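Local coordinates for Cwp19 (Clostridioides difficile, PDB 5OQ3), which is a cell-wall protein whose glycoside hydrolase domain, a TIM barrel, makes up this chain and probably cleaves peptidoglycan; the whole protein may also act as an amidase, at residues S83-W88 / I175-Q180; G248-K253 / Y272-A277. All blocks are in the same frame, centred on the assembly; numbering follows the deposited sequence. Where two conformers were deposited one is given.

Interaction 1 (S83-W88 / I175-Q180); sequences SNINPW and IAEVVQ. With EDO (1,2-ethanediol), chain C.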
loop_
_atom_site.group_PDB
_atom_site.type_symbol
_atom_site.label_atom_id
_atom_site.label_comp_id
_atom_site.label_asym_id
_atom_site.label_seq_id
_atom_site.Cartn_x
_atom_site.Cartn_y
_atom_site.Cartn_z
ATOM N N SER A 83 -19.588 -3.240 -5.937
ATOM C CA SER A 83 -18.842 -3.179 -7.198
ATOM C C SER A 83 -19.591 -3.971 -8.268
ATOM O O SER A 83 -20.173 -5.008 -7.966
ATOM C CB SER A 83 -17.462 -3.803 -7.014
ATOM O OG SER A 83 -16.710 -3.764 -8.210
ATOM N N ASN A 84 -19.509 -3.502 -9.504
ATOM C CA ASN A 84 -19.969 -4.235 -10.678
ATOM C C ASN A 84 -18.771 -4.890 -11.423
ATOM O O ASN A 84 -18.917 -5.367 -12.539
ATOM C CB ASN A 84 -20.728 -3.276 -11.629
ATOM C CG ASN A 84 -22.025 -2.744 -11.040
ATOM O OD1 ASN A 84 -22.712 -3.428 -10.267
ATOM N ND2 ASN A 84 -22.399 -1.531 -11.445
ATOM N N ILE A 85 -17.586 -4.886 -10.808
ATOM C CA ILE A 85 -16.343 -5.394 -11.422
ATOM C C ILE A 85 -15.709 -6.507 -10.561
ATOM O O ILE A 85 -15.294 -7.543 -11.083
ATOM C CB ILE A 85 -15.308 -4.242 -11.616
ATOM C CG1 ILE A 85 -15.914 -3.081 -12.432
ATOM C CG2 ILE A 85 -14.022 -4.766 -12.271
ATOM C CD1 ILE A 85 -15.049 -1.832 -12.425
ATOM N N ASN A 86 -15.576 -6.273 -9.259
ATOM C CA ASN A 86 -14.794 -7.118 -8.380
ATOM C C ASN A 86 -15.682 -7.717 -7.315
ATOM O O ASN A 86 -16.669 -7.118 -6.909
ATOM C CB ASN A 86 -13.648 -6.291 -7.752
ATOM C CG ASN A 86 -12.611 -5.922 -8.776
ATOM O OD1 ASN A 86 -11.909 -6.780 -9.259
ATOM N ND2 ASN A 86 -12.552 -4.642 -9.141
ATOM N N PRO A 87 -15.342 -8.934 -6.837
ATOM C CA PRO A 87 -16.207 -9.664 -5.900
ATOM C C PRO A 87 -16.070 -9.168 -4.473
ATOM O O PRO A 87 -14.992 -8.701 -4.069
ATOM C CB PRO A 87 -15.643 -11.083 -5.949
ATOM C CG PRO A 87 -14.191 -10.871 -6.292
ATOM C CD PRO A 87 -14.209 -9.748 -7.299
ATOM N N TRP A 88 -17.120 -9.353 -3.657
ATOM C CA TRP A 88 -17.023 -9.038 -2.230
ATOM C C TRP A 88 -15.867 -9.772 -1.575
ATOM O O TRP A 88 -15.674 -10.979 -1.786
ATOM C CB TRP A 88 -18.308 -9.406 -1.479
ATOM C CG TRP A 88 -19.518 -8.584 -1.833
ATOM C CD1 TRP A 88 -20.594 -8.963 -2.586
ATOM C CD2 TRP A 88 -19.782 -7.258 -1.384
ATOM N NE1 TRP A 88 -21.507 -7.935 -2.642
ATOM C CE2 TRP A 88 -21.048 -6.894 -1.875
ATOM C CE3 TRP A 88 -19.073 -6.347 -0.574
ATOM C CZ2 TRP A 88 -21.613 -5.626 -1.629
ATOM C CZ3 TRP A 88 -19.636 -5.090 -0.333
ATOM C CH2 TRP A 88 -20.901 -4.758 -0.844
ATOM N N ILE A 175 -10.224 1.056 -9.975
ATOM C CA ILE A 175 -10.040 2.224 -9.130
ATOM C C ILE A 175 -10.996 3.359 -9.469
ATOM O O ILE A 175 -11.552 4.004 -8.560
ATOM C CB ILE A 175 -8.577 2.634 -9.188
ATOM C CG1 ILE A 175 -7.792 1.501 -8.528
ATOM C CG2 ILE A 175 -8.373 3.960 -8.474
ATOM C CD1 ILE A 175 -6.361 1.539 -8.919
ATOM N N ALA A 176 -11.228 3.550 -10.767
ATOM C CA ALA A 176 -12.109 4.637 -11.215
ATOM C C ALA A 176 -13.515 4.466 -10.639
ATOM O O ALA A 176 -14.172 5.467 -10.347
ATOM C CB ALA A 176 -12.153 4.714 -12.698
ATOM N N GLU A 177 -13.969 3.217 -10.513
ATOM C CA GLU A 177 -15.298 2.971 -9.945
ATOM C C GLU A 177 -15.395 3.550 -8.521
ATOM O O GLU A 177 -16.387 4.154 -8.123
ATOM C CB GLU A 177 -15.589 1.453 -9.913
ATOM C CG GLU A 177 -16.939 1.037 -9.333
ATOM C CD GLU A 177 -17.124 -0.474 -9.309
ATOM O OE1 GLU A 177 -16.247 -1.228 -8.783
ATOM O OE2 GLU A 177 -18.166 -0.922 -9.776
ATOM N N VAL A 178 -14.346 3.311 -7.753
ATOM C CA VAL A 178 -14.322 3.772 -6.375
ATOM C C VAL A 178 -14.215 5.313 -6.312
ATOM O O VAL A 178 -14.928 5.956 -5.542
ATOM C CB VAL A 178 -13.191 3.121 -5.604
ATOM C CG1 VAL A 178 -13.066 3.697 -4.203
ATOM C CG2 VAL A 178 -13.385 1.628 -5.534
ATOM N N VAL A 179 -13.380 5.891 -7.171
ATOM C CA VAL A 179 -13.253 7.356 -7.236
ATOM C C VAL A 179 -14.581 8.006 -7.594
ATOM O O VAL A 179 -14.960 9.038 -7.023
ATOM C CB VAL A 179 -12.152 7.762 -8.249
ATOM C CG1 VAL A 179 -12.050 9.258 -8.387
ATOM C CG2 VAL A 179 -10.814 7.170 -7.862
ATOM N N GLN A 180 -15.291 7.423 -8.563
ATOM C CA GLN A 180 -16.566 7.975 -9.013
ATOM C C GLN A 180 -17.619 7.915 -7.907
ATOM O O GLN A 180 -18.417 8.837 -7.719
ATOM C CB GLN A 180 -17.081 7.190 -10.224
ATOM C CG GLN A 180 -18.417 7.640 -10.802
ATOM C CD GLN A 180 -18.881 6.752 -11.939
ATOM O OE1 GLN A 180 -18.519 7.004 -13.106
ATOM N NE2 GLN A 180 -19.734 5.720 -11.621
HETATM C C1 EDO C . -18.935 -6.692 -4.864
HETATM O O1 EDO C . -18.030 -6.144 -3.947
HETATM C C2 EDO C . -20.191 -5.951 -4.816
HETATM O O2 EDO C . -20.565 -5.432 -6.064
HETATM O O HOH W 1 -13.603 -1.742 -8.351
#

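Interaction 2 (G248-K253 / Y272-A277); sequences GIWRNK and YADTRA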
loop_
_atom_site.group_PDB
_atom_site.type_symbol
_atom_site.label_atom_id
_atom_site.label_comp_id
_atom_site.label_asym_id
_atom_site.label_seq_id
_atom_site.Cartn_x
_atom_site.Cartn_y
_atom_site.Cartn_z
ATOM N N GLY A 248 11.527 -0.062 1.289
ATOM C CA GLY A 248 12.369 1.022 1.754
ATOM C C GLY A 248 13.722 1.220 1.076
ATOM O O GLY A 248 14.347 2.278 1.257
ATOM N N ILE A 249 14.179 0.215 0.331
ATOM C CA ILE A 249 15.395 0.323 -0.460
ATOM C C ILE A 249 15.001 0.227 -1.956
ATOM O O ILE A 249 14.336 -0.723 -2.393
ATOM C CB ILE A 249 16.431 -0.760 -0.094
ATOM C CG1 ILE A 249 16.965 -0.510 1.324
ATOM C CG2 ILE A 249 17.576 -0.791 -1.109
ATOM C CD1 ILE A 249 17.743 -1.669 1.889
ATOM N N TRP A 250 15.444 1.223 -2.718
ATOM C CA TRP A 250 15.272 1.292 -4.164
ATOM C C TRP A 250 16.412 0.529 -4.869
ATOM O O TRP A 250 16.164 -0.534 -5.470
ATOM C CB TRP A 250 15.200 2.753 -4.588
ATOM C CG TRP A 250 15.243 2.957 -6.057
ATOM C CD1 TRP A 250 14.240 2.688 -6.967
ATOM C CD2 TRP A 250 16.346 3.471 -6.819
ATOM N NE1 TRP A 250 14.665 3.017 -8.238
ATOM C CE2 TRP A 250 15.960 3.461 -8.182
ATOM C CE3 TRP A 250 17.647 3.858 -6.495
ATOM C CZ2 TRP A 250 16.814 3.865 -9.207
ATOM C CZ3 TRP A 250 18.476 4.319 -7.534
ATOM C CH2 TRP A 250 18.061 4.293 -8.845
ATOM N N ARG A 251 17.646 1.008 -4.670
ATOM C CA ARG A 251 18.850 0.276 -5.102
ATOM C C ARG A 251 19.926 0.553 -4.049
ATOM O O ARG A 251 20.047 1.678 -3.564
ATOM C CB ARG A 251 19.412 0.726 -6.462
ATOM C CG ARG A 251 18.458 0.557 -7.600
ATOM C CD ARG A 251 19.098 0.853 -8.936
ATOM N NE ARG A 251 19.888 -0.263 -9.409
ATOM C CZ ARG A 251 20.491 -0.304 -10.593
ATOM N NH1 ARG A 251 21.103 -1.407 -10.963
ATOM N NH2 ARG A 251 20.508 0.758 -11.381
ATOM N N ASN A 252 20.735 -0.465 -3.746
ATOM C CA ASN A 252 21.906 -0.276 -2.946
ATOM C C ASN A 252 23.024 0.434 -3.755
ATOM O O ASN A 252 23.123 0.296 -4.986
ATOM C CB ASN A 252 22.414 -1.619 -2.439
ATOM C CG ASN A 252 21.386 -2.384 -1.633
ATOM O OD1 ASN A 252 20.753 -1.827 -0.735
ATOM N ND2 ASN A 252 21.251 -3.689 -1.913
ATOM N N LYS A 253 23.878 1.169 -3.040
ATOM C CA LYS A 253 25.016 1.855 -3.647
ATOM C C LYS A 253 25.934 0.889 -4.393
ATOM O O LYS A 253 26.519 1.235 -5.427
ATOM C CB LYS A 253 25.780 2.662 -2.587
ATOM C CG LYS A 253 26.826 3.610 -3.145
ATOM C CD LYS A 253 27.276 4.622 -2.092
ATOM C CE LYS A 253 26.258 5.737 -1.905
ATOM N NZ LYS A 253 26.746 6.751 -0.937
ATOM N N TYR A 272 10.496 -4.923 -9.505
ATOM C CA TYR A 272 10.420 -3.992 -10.660
ATOM C C TYR A 272 9.689 -2.721 -10.330
ATOM O O TYR A 272 8.952 -2.200 -11.161
ATOM C CB TYR A 272 9.937 -4.690 -11.982
ATOM C CG TYR A 272 10.802 -5.894 -12.284
ATOM C CD1 TYR A 272 12.089 -5.757 -12.824
ATOM C CD2 TYR A 272 10.366 -7.184 -11.994
ATOM C CE1 TYR A 272 12.891 -6.875 -13.053
ATOM C CE2 TYR A 272 11.186 -8.296 -12.225
ATOM C CZ TYR A 272 12.421 -8.150 -12.776
ATOM O OH TYR A 272 13.196 -9.280 -12.938
ATOM N N ALA A 273 9.920 -2.215 -9.129
ATOM C CA ALA A 273 9.340 -1.006 -8.611
ATOM C C ALA A 273 10.420 0.063 -8.616
ATOM O O ALA A 273 11.241 0.142 -7.726
ATOM C CB ALA A 273 8.788 -1.244 -7.218
ATOM N N ASP A 274 10.418 0.867 -9.640
ATOM C CA ASP A 274 11.438 1.867 -9.932
ATOM C C ASP A 274 10.979 3.200 -9.339
ATOM O O ASP A 274 10.550 4.115 -10.046
ATOM C CB ASP A 274 11.714 1.967 -11.415
ATOM C CG ASP A 274 12.920 2.828 -11.732
ATOM O OD1 ASP A 274 13.486 3.482 -10.810
ATOM O OD2 ASP A 274 13.289 2.841 -12.931
ATOM N N THR A 275 11.072 3.299 -8.029
ATOM C CA THR A 275 10.484 4.450 -7.316
ATOM C C THR A 275 11.101 5.748 -7.801
ATOM O O THR A 275 10.401 6.743 -7.891
ATOM C CB THR A 275 10.712 4.285 -5.825
ATOM O OG1 THR A 275 10.363 2.949 -5.481
ATOM C CG2 THR A 275 9.891 5.296 -5.052
ATOM N N ARG A 276 12.391 5.742 -8.108
ATOM C CA ARG A 276 13.005 6.970 -8.622
ATOM C C ARG A 276 12.327 7.440 -9.882
ATOM O O ARG A 276 12.117 8.640 -10.048
ATOM C CB ARG A 276 14.503 6.765 -8.821
ATOM C CG ARG A 276 15.135 7.959 -9.506
ATOM C CD ARG A 276 16.647 7.836 -9.632
ATOM N NE ARG A 276 17.265 7.961 -8.329
ATOM C CZ ARG A 276 18.556 7.767 -8.093
ATOM N NH1 ARG A 276 19.379 7.434 -9.081
ATOM N NH2 ARG A 276 19.049 7.932 -6.885
ATOM N N ALA A 277 12.043 6.540 -10.815
ATOM C CA ALA A 277 11.347 6.940 -12.033
ATOM C C ALA A 277 9.994 7.516 -11.716
ATOM O O ALA A 277 9.543 8.475 -12.377
ATOM C CB ALA A 277 11.211 5.703 -12.963
#

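Interaction 1 (S83-W88 / I175-Q180)
Glu-177 reaches from helix 165-181 into the loop 83-88 and gives one carboxylate oxygen to each of two neighbouring donors. The hydroxyl of Ser-83 donates from OG to Glu-177 OE1 over 2.6 Å, while the backbone N of Asn-84 donates to Glu-177 OE2 over 2.9 Å along an almost straight line (173°). Both oxygens use their syn lone pairs, so the two bonds together fix the rotation of the carboxylate. The glutamate gets there by stretching: CG stands anti to the backbone N (chi1 179°) and the chain stays extended through chi2, carrying the acid group well clear of the helix.

Ser-83 OG works in both directions. Besides donating to the glutamate, it accepts from Ile-85 N at 3.0 Å and from Asn-86 N at 2.9 Å, making an ST turn and an ST motif that fold the loop around the hydroxyl. A water extends the network, donating to Glu-177 OE1 and accepting from Asn-86 ND2; that same amide nitrogen also bonds to Ser-174 on the helix.

Packing is modest. Ile-85 approaches the glutamate from the opposite direction, its CD1 lying 3.9 Å from Glu-177 OE1, and also rests on Tyr-170 and Ser-174 of the helix. Tyr-81, just ahead in the loop, touches Glu-177 and Val-178.

With a hydroxyl, a backbone N-H and a water all donating to it, the carboxylate is probably stabilised as the anion. The contact thus fastens a surface loop to a barrel helix chiefly through polar bonds, with little buried area.

Interaction 2 (G248-K253 / Y272-A277)
Trp-250, from the loop after barrel strand 241-244, lays its indole on the N-terminal end of helix 275-280, within the connection to strand 286-287. The hydrogen bonding centres on Asp-274, whose OD1 accepts from Trp-250 NE1 at 2.9 Å with an N-H...O angle of 155°. The oxygen lies near the indole plane, yet the N-H meets it on the anti side, tilted 32° from the carboxylate plane. Asp-274 is also the N-cap of the helix: the same OD1 takes a weak bond from Ala-277 N at 3.4 Å, so one atom both caps the helix and holds the indole.

Face contact comes from Arg-276. Its CB sits over the rim of one indole face, 3.7 Å from Trp-250 CE2, and a bend at chi3 brings the guanidinium over the outer, CZ3-CH2 edge of the six-membered ring, with Arg-276 CZ 3.5 Å from Trp-250 CZ3. The two planes are inclined by 34°, so the guanidinium lies over the indole at a slant. Farther out, Arg-276 NH1 bonds to Thr-258 and NH2 forms a salt bridge with Glu-312, which hold the guanidinium by its nitrogens. Arg-251 CG lies over the opposite indole face.

Close packing completes the contact at the five-membered ring, where Trp-250 CD1 comes within 3.4 Å of Thr-275 N and 4.0 Å of Thr-275 CB. Tyr-268, from helix 267-270, also meets the indole, its ring steeply inclined.

The buried indole N-H therefore has an acceptor, and the carboxylate supplying it lies at a helix N terminus, where the helix dipole would probably favour its negative charge.

In the fold
Followed from the N terminus, the two contacts come in series, neither nested nor crossed. Interaction 1 starts in the loop after barrel strand 68-74 and closes on helix 165-181, which leads to strand 186-189; it spans strand 118-123 and the small antiparallel pair 151-154 and 157-160. Interaction 2 opens only after strand 241-244 and closes a much shorter loop, with 18 residues between its segments, carrying helix 267-270 and ending at helix 275-280 before strand 286-287. The centres of interactions 1 and 2 are about 30 Å apart, on opposite sides of the chain's centre. One thus joins parts distant in sequence at the barrel's surface; the other makes a largely buried contact within a single strand-to-strand connection.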